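Local coordinates for protein cryptic loci regulator 2 (Schizosaccharomyces pombe 972h-, PDB 5IKJ) that promotes transcriptional silencing upstream of histone deacetylases and is required for nucleosome positioning at heterochromatic loci and for gene silencing by the SHREC repressor complex, at residues S146-Y151 against N184-H189; P13-V18 against R61-H66; D137-Y142 against I360-L365; G69-T74 against L220-E225. One frame throughout, in Å; residues are numbered along the deposited sequence.

Interaction 1: S146-Y151 against N184-H189. With ZN (zinc ion), chain C.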
# COMPACT_ATOMS: atom_id res chain seq x y z
N SER A 146 -8.48 -11.81 -27.08
CA SER A 146 -9.69 -12.59 -27.27
C SER A 146 -10.50 -12.55 -25.98
O SER A 146 -9.94 -12.47 -24.89
CB SER A 146 -9.37 -14.04 -27.65
OG SER A 146 -10.52 -14.86 -27.60
N LEU A 147 -11.82 -12.61 -26.13
CA LEU A 147 -12.67 -12.73 -24.96
C LEU A 147 -12.44 -14.08 -24.29
O LEU A 147 -12.07 -15.05 -24.95
CB LEU A 147 -14.14 -12.59 -25.35
CG LEU A 147 -14.63 -11.18 -25.68
CD1 LEU A 147 -16.00 -11.24 -26.33
CD2 LEU A 147 -14.67 -10.30 -24.44
N PRO A 148 -12.66 -14.17 -22.98
CA PRO A 148 -12.48 -15.46 -22.31
C PRO A 148 -13.35 -16.53 -22.96
O PRO A 148 -14.49 -16.28 -23.35
CB PRO A 148 -12.92 -15.18 -20.86
CG PRO A 148 -12.85 -13.70 -20.71
CD PRO A 148 -13.13 -13.13 -22.06
N THR A 149 -12.78 -17.73 -23.09
CA THR A 149 -13.47 -18.84 -23.73
C THR A 149 -14.91 -18.95 -23.23
O THR A 149 -15.17 -18.84 -22.03
CB THR A 149 -12.72 -20.15 -23.46
OG1 THR A 149 -11.44 -20.10 -24.10
CG2 THR A 149 -13.50 -21.36 -23.99
N ASN A 150 -15.83 -19.14 -24.17
CA ASN A 150 -17.26 -19.37 -23.94
C ASN A 150 -18.02 -18.11 -23.56
O ASN A 150 -19.19 -18.22 -23.16
CB ASN A 150 -17.51 -20.45 -22.88
CG ASN A 150 -17.25 -21.85 -23.40
OD1 ASN A 150 -16.54 -22.04 -24.39
ND2 ASN A 150 -17.84 -22.84 -22.74
N TYR A 151 -17.43 -16.93 -23.67
CA TYR A 151 -18.15 -15.68 -23.50
C TYR A 151 -18.51 -15.10 -24.86
O TYR A 151 -17.71 -15.16 -25.80
CB TYR A 151 -17.33 -14.66 -22.70
CG TYR A 151 -17.38 -14.87 -21.20
CD1 TYR A 151 -16.57 -15.80 -20.58
CD2 TYR A 151 -18.25 -14.13 -20.41
CE1 TYR A 151 -16.62 -16.00 -19.21
CE2 TYR A 151 -18.31 -14.31 -19.04
CZ TYR A 151 -17.49 -15.25 -18.44
OH TYR A 151 -17.54 -15.44 -17.08
N ASN A 184 -18.06 -2.37 -17.68
CA ASN A 184 -17.58 -2.08 -16.33
C ASN A 184 -17.94 -3.19 -15.36
O ASN A 184 -17.15 -3.51 -14.45
CB ASN A 184 -18.15 -0.74 -15.86
CG ASN A 184 -17.93 0.37 -16.87
OD1 ASN A 184 -18.82 0.69 -17.66
ND2 ASN A 184 -16.75 0.97 -16.85
N ASP A 185 -19.11 -3.80 -15.52
CA ASP A 185 -19.51 -4.89 -14.63
C ASP A 185 -18.70 -6.15 -14.92
O ASP A 185 -18.31 -6.87 -13.99
CB ASP A 185 -21.01 -5.17 -14.77
CG ASP A 185 -21.86 -4.06 -14.17
OD1 ASP A 185 -21.33 -3.27 -13.36
OD2 ASP A 185 -23.06 -3.99 -14.51
N PHE A 186 -18.44 -6.44 -16.20
CA PHE A 186 -17.64 -7.61 -16.55
C PHE A 186 -16.22 -7.48 -16.03
O PHE A 186 -15.60 -8.50 -15.67
CB PHE A 186 -17.62 -7.79 -18.07
CG PHE A 186 -16.57 -8.77 -18.54
CD1 PHE A 186 -16.67 -10.11 -18.22
CD2 PHE A 186 -15.49 -8.34 -19.29
CE1 PHE A 186 -15.71 -11.01 -18.65
CE2 PHE A 186 -14.53 -9.23 -19.72
CZ PHE A 186 -14.64 -10.57 -19.40
N LEU A 187 -15.68 -6.26 -15.97
CA LEU A 187 -14.27 -6.09 -15.64
C LEU A 187 -13.92 -6.73 -14.30
O LEU A 187 -12.85 -7.33 -14.15
CB LEU A 187 -13.90 -4.61 -15.62
CG LEU A 187 -13.20 -4.06 -16.86
CD1 LEU A 187 -12.92 -2.59 -16.67
CD2 LEU A 187 -11.90 -4.81 -17.15
N HIS A 188 -14.81 -6.61 -13.31
CA HIS A 188 -14.52 -7.18 -12.00
C HIS A 188 -14.42 -8.70 -12.07
O HIS A 188 -13.55 -9.30 -11.43
CB HIS A 188 -15.58 -6.74 -10.99
CG HIS A 188 -15.54 -5.28 -10.68
ND1 HIS A 188 -14.64 -4.73 -9.80
CD2 HIS A 188 -16.29 -4.25 -11.15
CE1 HIS A 188 -14.83 -3.42 -9.73
NE2 HIS A 188 -15.83 -3.11 -10.54
N HIS A 189 -15.30 -9.33 -12.85
CA HIS A 189 -15.18 -10.77 -13.06
C HIS A 189 -13.94 -11.11 -13.88
O HIS A 189 -13.24 -12.08 -13.58
CB HIS A 189 -16.44 -11.31 -13.74
CG HIS A 189 -16.57 -12.80 -13.67
ND1 HIS A 189 -16.95 -13.46 -12.53
CD2 HIS A 189 -16.36 -13.76 -14.61
CE1 HIS A 189 -16.98 -14.76 -12.76
NE2 HIS A 189 -16.62 -14.97 -14.01
ZN ZN C . -17.49 -12.55 -10.71

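Interaction 2: P13-V18 against R61-H66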
# COMPACT_ATOMS: atom_id res chain seq x y z
N PRO A 13 0.62 -4.74 -26.60
CA PRO A 13 0.57 -6.04 -25.91
C PRO A 13 -0.84 -6.62 -25.91
O PRO A 13 -1.81 -5.93 -25.61
CB PRO A 13 1.04 -5.70 -24.49
CG PRO A 13 1.79 -4.41 -24.62
CD PRO A 13 1.09 -3.67 -25.71
N ALA A 14 -0.93 -7.90 -26.26
CA ALA A 14 -2.19 -8.61 -26.37
C ALA A 14 -2.34 -9.57 -25.20
O ALA A 14 -1.45 -10.40 -24.96
CB ALA A 14 -2.28 -9.36 -27.70
N ILE A 15 -3.46 -9.47 -24.48
CA ILE A 15 -3.70 -10.23 -23.26
C ILE A 15 -4.64 -11.39 -23.55
O ILE A 15 -5.63 -11.23 -24.27
CB ILE A 15 -4.27 -9.32 -22.15
CG1 ILE A 15 -3.23 -8.28 -21.72
CG2 ILE A 15 -4.72 -10.14 -20.95
CD1 ILE A 15 -3.80 -7.16 -20.88
N THR A 16 -4.32 -12.56 -23.00
CA THR A 16 -5.17 -13.74 -23.10
C THR A 16 -5.40 -14.31 -21.71
O THR A 16 -4.52 -14.25 -20.84
CB THR A 16 -4.55 -14.82 -24.00
OG1 THR A 16 -4.13 -14.23 -25.23
CG2 THR A 16 -5.55 -15.92 -24.29
N CYS A 17 -6.59 -14.87 -21.50
CA CYS A 17 -6.93 -15.50 -20.23
C CYS A 17 -6.44 -16.94 -20.21
O CYS A 17 -6.67 -17.69 -21.16
CB CYS A 17 -8.44 -15.46 -20.00
SG CYS A 17 -9.08 -13.82 -19.60
N VAL A 18 -5.77 -17.32 -19.12
CA VAL A 18 -5.29 -18.69 -18.99
C VAL A 18 -6.45 -19.66 -18.82
O VAL A 18 -6.45 -20.76 -19.39
CB VAL A 18 -4.29 -18.79 -17.82
CG1 VAL A 18 -3.99 -20.24 -17.47
CG2 VAL A 18 -3.00 -18.05 -18.17
N ARG A 61 -6.98 -2.47 -21.48
CA ARG A 61 -6.35 -1.31 -20.85
C ARG A 61 -6.62 -1.28 -19.36
O ARG A 61 -5.70 -1.10 -18.55
CB ARG A 61 -6.85 -0.01 -21.50
CG ARG A 61 -6.34 1.24 -20.79
CD ARG A 61 -6.75 2.53 -21.48
NE ARG A 61 -8.16 2.85 -21.28
CZ ARG A 61 -9.14 2.52 -22.12
NH1 ARG A 61 -10.39 2.86 -21.84
NH2 ARG A 61 -8.88 1.86 -23.25
N LEU A 62 -7.89 -1.45 -18.97
CA LEU A 62 -8.25 -1.32 -17.56
C LEU A 62 -7.79 -2.53 -16.76
O LEU A 62 -7.37 -2.39 -15.60
CB LEU A 62 -9.76 -1.12 -17.43
CG LEU A 62 -10.26 0.17 -18.08
CD1 LEU A 62 -11.78 0.22 -18.14
CD2 LEU A 62 -9.73 1.39 -17.34
N LEU A 63 -7.85 -3.72 -17.35
CA LEU A 63 -7.23 -4.88 -16.72
C LEU A 63 -5.74 -4.64 -16.49
O LEU A 63 -5.23 -4.85 -15.39
CB LEU A 63 -7.45 -6.13 -17.58
CG LEU A 63 -6.89 -7.43 -17.00
CD1 LEU A 63 -7.49 -7.72 -15.63
CD2 LEU A 63 -7.14 -8.60 -17.95
N ALA A 64 -5.04 -4.17 -17.53
CA ALA A 64 -3.61 -3.92 -17.40
C ALA A 64 -3.33 -2.89 -16.31
O ALA A 64 -2.41 -3.07 -15.50
CB ALA A 64 -3.04 -3.44 -18.74
N GLN A 65 -4.11 -1.81 -16.27
CA GLN A 65 -3.93 -0.81 -15.23
C GLN A 65 -4.31 -1.33 -13.85
O GLN A 65 -3.90 -0.75 -12.84
CB GLN A 65 -4.75 0.44 -15.56
CG GLN A 65 -4.28 1.16 -16.82
CD GLN A 65 -5.26 2.23 -17.28
OE1 GLN A 65 -6.30 2.44 -16.66
NE2 GLN A 65 -4.92 2.90 -18.38
N HIS A 66 -5.07 -2.42 -13.79
CA HIS A 66 -5.42 -3.02 -12.51
C HIS A 66 -4.34 -3.99 -12.05
O HIS A 66 -3.84 -3.89 -10.92
CB HIS A 66 -6.77 -3.73 -12.62
CG HIS A 66 -7.46 -3.92 -11.31
ND1 HIS A 66 -8.77 -4.37 -11.22
CD2 HIS A 66 -7.05 -3.73 -10.03
CE1 HIS A 66 -9.12 -4.44 -9.95
NE2 HIS A 66 -8.09 -4.06 -9.21

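Interaction 3: D137-Y142 against I360-L365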
# COMPACT_ATOMS: atom_id res chain seq x y z
N ASP A 137 5.25 0.15 -20.82
CA ASP A 137 4.58 0.48 -19.57
C ASP A 137 3.40 1.42 -19.75
O ASP A 137 2.76 1.79 -18.76
CB ASP A 137 5.58 1.09 -18.58
CG ASP A 137 6.36 2.25 -19.17
OD1 ASP A 137 5.87 2.85 -20.15
OD2 ASP A 137 7.45 2.55 -18.66
N SER A 138 3.09 1.81 -20.98
CA SER A 138 1.91 2.62 -21.27
C SER A 138 0.74 1.66 -21.46
O SER A 138 0.57 1.08 -22.53
CB SER A 138 2.12 3.50 -22.49
OG SER A 138 2.33 2.71 -23.65
N PHE A 139 -0.07 1.50 -20.41
CA PHE A 139 -1.11 0.48 -20.42
C PHE A 139 -2.30 0.85 -21.30
O PHE A 139 -3.18 0.01 -21.50
CB PHE A 139 -1.57 0.20 -18.99
CG PHE A 139 -0.44 -0.10 -18.05
CD1 PHE A 139 0.37 -1.20 -18.25
CD2 PHE A 139 -0.19 0.73 -16.97
CE1 PHE A 139 1.42 -1.47 -17.39
CE2 PHE A 139 0.86 0.46 -16.11
CZ PHE A 139 1.66 -0.64 -16.31
N GLU A 140 -2.35 2.08 -21.82
CA GLU A 140 -3.42 2.46 -22.73
C GLU A 140 -3.38 1.67 -24.04
O GLU A 140 -4.36 1.71 -24.79
CB GLU A 140 -3.35 3.96 -23.03
CG GLU A 140 -3.65 4.85 -21.83
CD GLU A 140 -4.06 6.25 -22.23
OE1 GLU A 140 -3.44 6.82 -23.15
OE2 GLU A 140 -5.02 6.79 -21.63
N ASN A 141 -2.28 0.96 -24.32
CA ASN A 141 -2.16 0.20 -25.55
C ASN A 141 -2.58 -1.26 -25.40
O ASN A 141 -2.89 -1.90 -26.41
CB ASN A 141 -0.71 0.24 -26.05
CG ASN A 141 -0.42 1.47 -26.89
OD1 ASN A 141 -0.97 2.54 -26.65
ND2 ASN A 141 0.45 1.31 -27.88
N TYR A 142 -2.61 -1.79 -24.18
CA TYR A 142 -2.97 -3.19 -23.98
C TYR A 142 -4.40 -3.44 -24.45
O TYR A 142 -5.24 -2.53 -24.49
CB TYR A 142 -2.83 -3.58 -22.51
CG TYR A 142 -1.40 -3.66 -22.02
CD1 TYR A 142 -0.56 -2.56 -22.09
CD2 TYR A 142 -0.90 -4.83 -21.46
CE1 TYR A 142 0.74 -2.62 -21.63
CE2 TYR A 142 0.40 -4.90 -20.99
CZ TYR A 142 1.22 -3.79 -21.08
OH TYR A 142 2.51 -3.85 -20.62
N ILE A 360 12.74 -1.63 -16.41
CA ILE A 360 12.18 -1.48 -15.06
C ILE A 360 11.23 -2.64 -14.79
O ILE A 360 10.42 -2.97 -15.68
CB ILE A 360 11.47 -0.13 -14.92
CG1 ILE A 360 12.46 1.02 -15.14
CG2 ILE A 360 10.83 0.01 -13.54
CD1 ILE A 360 11.78 2.36 -15.38
N PRO A 361 11.26 -3.27 -13.62
CA PRO A 361 10.35 -4.40 -13.37
C PRO A 361 8.95 -3.89 -13.06
O PRO A 361 8.77 -2.99 -12.25
CB PRO A 361 10.98 -5.10 -12.16
CG PRO A 361 11.62 -3.99 -11.40
CD PRO A 361 12.07 -2.96 -12.42
N LEU A 362 7.96 -4.47 -13.73
CA LEU A 362 6.58 -4.06 -13.50
C LEU A 362 6.13 -4.43 -12.09
O LEU A 362 6.53 -5.46 -11.54
CB LEU A 362 5.64 -4.70 -14.53
CG LEU A 362 5.73 -4.20 -15.98
CD1 LEU A 362 4.61 -4.84 -16.80
CD2 LEU A 362 5.65 -2.68 -16.07
N THR A 363 5.31 -3.56 -11.51
CA THR A 363 4.73 -3.80 -10.20
C THR A 363 3.45 -4.61 -10.37
O THR A 363 2.50 -4.16 -11.01
CB THR A 363 4.43 -2.48 -9.49
OG1 THR A 363 5.65 -1.74 -9.32
CG2 THR A 363 3.80 -2.72 -8.12
N VAL A 364 3.43 -5.82 -9.80
CA VAL A 364 2.29 -6.72 -9.92
C VAL A 364 1.46 -6.61 -8.65
O VAL A 364 1.97 -6.79 -7.54
CB VAL A 364 2.75 -8.17 -10.17
CG1 VAL A 364 1.54 -9.07 -10.38
CG2 VAL A 364 3.67 -8.23 -11.37
N LEU A 365 0.17 -6.34 -8.82
CA LEU A 365 -0.72 -6.11 -7.69
C LEU A 365 -1.07 -7.44 -7.03
O LEU A 365 -1.70 -8.29 -7.68
CB LEU A 365 -1.98 -5.42 -8.17
CG LEU A 365 -3.01 -4.99 -7.13
CD1 LEU A 365 -2.44 -3.90 -6.23
CD2 LEU A 365 -4.26 -4.51 -7.85

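Interaction 4: G69-T74 against L220-E225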
# COMPACT_ATOMS: atom_id res chain seq x y z
N GLY A 69 -1.09 -2.10 -11.71
CA GLY A 69 -1.24 -0.81 -11.06
C GLY A 69 -2.11 -0.90 -9.82
O GLY A 69 -1.61 -1.20 -8.73
N GLY A 70 -3.40 -0.65 -9.97
CA GLY A 70 -4.33 -0.67 -8.86
C GLY A 70 -4.42 0.67 -8.16
O GLY A 70 -3.53 1.52 -8.23
N ALA A 71 -5.54 0.86 -7.45
CA ALA A 71 -5.81 2.12 -6.77
C ALA A 71 -4.63 2.54 -5.90
O ALA A 71 -4.13 1.76 -5.09
CB ALA A 71 -7.07 1.98 -5.91
N GLY A 72 -4.19 3.78 -6.09
CA GLY A 72 -3.17 4.37 -5.25
C GLY A 72 -1.75 4.27 -5.76
O GLY A 72 -0.84 4.75 -5.07
N SER A 73 -1.53 3.66 -6.92
CA SER A 73 -0.17 3.47 -7.41
C SER A 73 0.46 4.80 -7.79
O SER A 73 -0.17 5.62 -8.47
CB SER A 73 -0.17 2.53 -8.61
OG SER A 73 1.16 2.28 -9.05
N THR A 74 1.70 5.01 -7.36
CA THR A 74 2.51 6.13 -7.82
C THR A 74 3.74 5.65 -8.59
O THR A 74 4.65 6.45 -8.84
CB THR A 74 2.94 7.00 -6.64
OG1 THR A 74 3.87 6.28 -5.82
CG2 THR A 74 1.74 7.40 -5.80
N LEU A 220 -13.69 -2.61 -0.32
CA LEU A 220 -12.60 -3.23 0.43
C LEU A 220 -11.41 -3.50 -0.48
O LEU A 220 -10.26 -3.21 -0.12
CB LEU A 220 -13.08 -4.52 1.10
CG LEU A 220 -12.01 -5.30 1.86
CD1 LEU A 220 -11.38 -4.45 2.96
CD2 LEU A 220 -12.58 -6.58 2.44
N GLN A 221 -11.66 -4.08 -1.66
CA GLN A 221 -10.58 -4.32 -2.61
C GLN A 221 -9.82 -3.03 -2.90
O GLN A 221 -8.59 -3.00 -2.86
CB GLN A 221 -11.15 -4.90 -3.90
CG GLN A 221 -10.14 -5.09 -5.03
CD GLN A 221 -9.06 -6.10 -4.70
OE1 GLN A 221 -9.25 -6.96 -3.84
NE2 GLN A 221 -7.93 -5.99 -5.38
N LYS A 222 -10.55 -1.95 -3.17
CA LYS A 222 -9.92 -0.66 -3.45
C LYS A 222 -9.07 -0.20 -2.27
O LYS A 222 -7.92 0.24 -2.45
CB LYS A 222 -10.99 0.37 -3.80
CG LYS A 222 -10.47 1.62 -4.50
CD LYS A 222 -11.62 2.54 -4.87
CE LYS A 222 -11.16 3.71 -5.73
NZ LYS A 222 -10.09 4.51 -5.07
N GLU A 223 -9.59 -0.34 -1.07
CA GLU A 223 -8.85 0.04 0.12
C GLU A 223 -7.59 -0.79 0.24
O GLU A 223 -6.53 -0.27 0.58
CB GLU A 223 -9.70 -0.16 1.37
CG GLU A 223 -10.75 0.91 1.59
CD GLU A 223 -11.23 0.95 3.03
OE1 GLU A 223 -11.06 -0.05 3.76
OE2 GLU A 223 -11.78 2.00 3.43
N ASN A 224 -7.69 -2.08 -0.03
CA ASN A 224 -6.54 -2.96 0.06
C ASN A 224 -5.49 -2.62 -0.99
O ASN A 224 -4.29 -2.64 -0.70
CB ASN A 224 -6.98 -4.42 -0.09
CG ASN A 224 -7.63 -4.96 1.17
OD1 ASN A 224 -7.27 -4.58 2.28
ND2 ASN A 224 -8.59 -5.86 1.00
N GLU A 225 -5.92 -2.30 -2.21
CA GLU A 225 -4.97 -1.88 -3.24
C GLU A 225 -4.23 -0.62 -2.82
O GLU A 225 -3.01 -0.53 -2.97
CB GLU A 225 -5.71 -1.66 -4.56
CG GLU A 225 -6.36 -2.91 -5.12
CD GLU A 225 -7.14 -2.65 -6.39
OE1 GLU A 225 -6.99 -1.55 -6.97
OE2 GLU A 225 -7.90 -3.53 -6.82

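Interaction 1: S146-Y151 against N184-H189
Y151 turns one ring face to F186 and brings its hydroxyl beside H189, the histidine of a zinc site. The other zinc ligands are the cysteines C204, C206 and C209. Y151 closes a type II beta turn that starts at P148. F186 and H189 project from helix 183-195 about one turn apart. Both carry CG anti to the backbone N, with chi1 at 167° and -165°, and this swings both rings out toward the beta turn.

The two six-membered rings meet obliquely, their planes at 54° and their centroids 5.8 Å apart. CE1 of F186 lies over the Y151 face, toward its rim, 4.2 Å from CE2 of Y151. P148 reaches the phenyl ring differently. Its CG comes in at the edge, in the ring plane, 3.8 Å from CZ of F186. L171 of strand 168-172 and Y55 of helix 50-67 also touch F186.

The side chains of Y151 and H189 cross at about a right angle. Y151 OH is 3.2 Å from CD2 of H189, but its angle to NE2 is too poor for a hydrogen bond. D21 joins the pair instead: OD1 bonds to Y151 OH and OD2 to H189 NE2. D21 is thus a second-shell residue that, with the metal bond, probably helps to fix the rotation of the imidazole. The other nitrogen of that ring, H189 ND1, sits 2.1 Å from the zinc ion.

Interaction 2: P13-V18 against R61-H66
I15 drops its aliphatic side chain onto the helix at L63 and A64. The strand is 14-17 and the helix is 50-67, so this is strand-on-helix packing. The two backbones come nearest at I15 and A64, where the CA atoms of these residues are 8.6 Å apart.

The tight part is small and wholly apolar. I15 uses both of its branches. CG2 stands anti to the backbone N and meets CD2 of L63 at 4.2 Å. The longer branch has CG1 anti to the carbonyl carbon, with chi1 -67°, and runs on extended so that CD1 reaches CB of A64 at 4.4 Å. On the helix, only one of the two L63 methyls, CD2, does the touching. L190 and I194 of helix 183-195 pack against L63 as well, so a second helix takes part in this buried patch.

Toward both ends of the strand the contact thins out. C17 comes no nearer than 5.8 Å by its side chain, and it packs on L190 instead. A14 and T16 point to the other side of the strand, and V18 is exposed. There another protein chain comes in. I15 and T16 pair with one of its strands in an antiparallel ladder, while I15 also bonds through its backbone to Y143 and A145 of its own chain.

The strand is thus tied to its sheet by backbone bonds. What joins it to helix segment 61-66 is methyl-to-methyl packing, which depends on shape and burial rather than on directed bonds.

Interaction 3: D137-Y142 against I360-L365
The backbones that carry F139, Y142 and L362 differ in shape. Segment 137-142 curls tightly: Y142 N bonds to F139 O at 3.3 Å, and the bond from N141 N to S138 O is weak. Segment 360-365 is extended without being a regular strand, and L362 is held to F353 by backbone bonds.

The curl sets F139 and Y142 on the same side, toward the extended segment. L362 reaches toward both. Its CG is anti to the carbonyl carbon, chi1 -71°, and the fork of the leucine is shared by the two aromatic residues. CD2 of L362 comes to CZ of F139 at 4.5 Å, at the edge of the ring and near its plane. CD1 of L362 lies 4.5 Å from OH of Y142. Both approaches are loose; the one to F139 is apolar, the other is a methyl beside a hydroxyl. F68 touches both F139 and L362 beside them.

The contact joins distant parts of the chain. Segment 137-142 connects strands 133-135 and 143-144. Segment 360-365 leads from strand 353-355 toward strand 377-384, part of a large mixed sheet, in a region of Clr2 sequence assigned to the SH3 clan. A64 of helix 50-67 packs against both F139 and Y142.

Within the curl the aromatic groups are closely set. The carbonyl O of D137 lies 3.4 Å above the plane of the F139 ring, over its centre. CZ of Y142 meets the edge of the same ring. The Y142 hydroxyl bonds to the backbone O of T136. The carboxylate of D137 forms a salt bridge with K83.

Interaction 4: G69-T74 against L220-E225
A type II beta turn, G70 to S73, presents A71 to E225 and K222 of helix 214-237. A backbone N-H of the turn and the E225 carboxylate make the bond that joins them. A71 N donates to OE1 of E225 at 2.9 Å, with an N-H...O angle of 161°, and meets that oxygen nearly along its C-O axis.

E225 reaches the turn because its chain is extended beyond CG. The same OE1 lies 3.4 Å from CA of G70, whose backbone angles call for glycine. The turn lies in the link between helices 50-67 and 75-82, so the contact ties that link to the long helix.

CB of A71 packs 3.7 Å from CG of K222. The lysine then bends at its end, bringing NZ to 4.0 Å from the same CB.

Q221 NE2 donates to OE2 of E225 at 2.9 Å, in the amide plane and on the anti lone pair. H66 NE2 probably bonds to OE2 too, at a rather short distance. With E225 replaced by an alanine, A71 N, Q221 NE2 and H66 NE2 would probably all lose their acceptor. An aromatic side chain of another protein chain packs against K222.

In the fold
Interaction 2 lies among the others, and helix 50-67 is the common element. Interaction 2 touches interaction 1 where P148 CG meets C17 SG at 3.9 Å. It touches interaction 3 where Q65 CG packs 3.6 Å from F139 CB. Q65 O and G70 N, 2.9 Å apart, probably bond and link it to interaction 4. H66 NE2 and E225 OE2 probably bond as well. Interactions 3 and 4 meet at L365 CD2 and E225 CD, 3.7 Å apart. Interactions 1 and 4 do not touch; their nearest atoms are about 7 Å apart. Interaction 1 alone holds a zinc ligand. The nearest side-chain atoms of L63 and E225 are about 12 and 14 Å from the zinc ion.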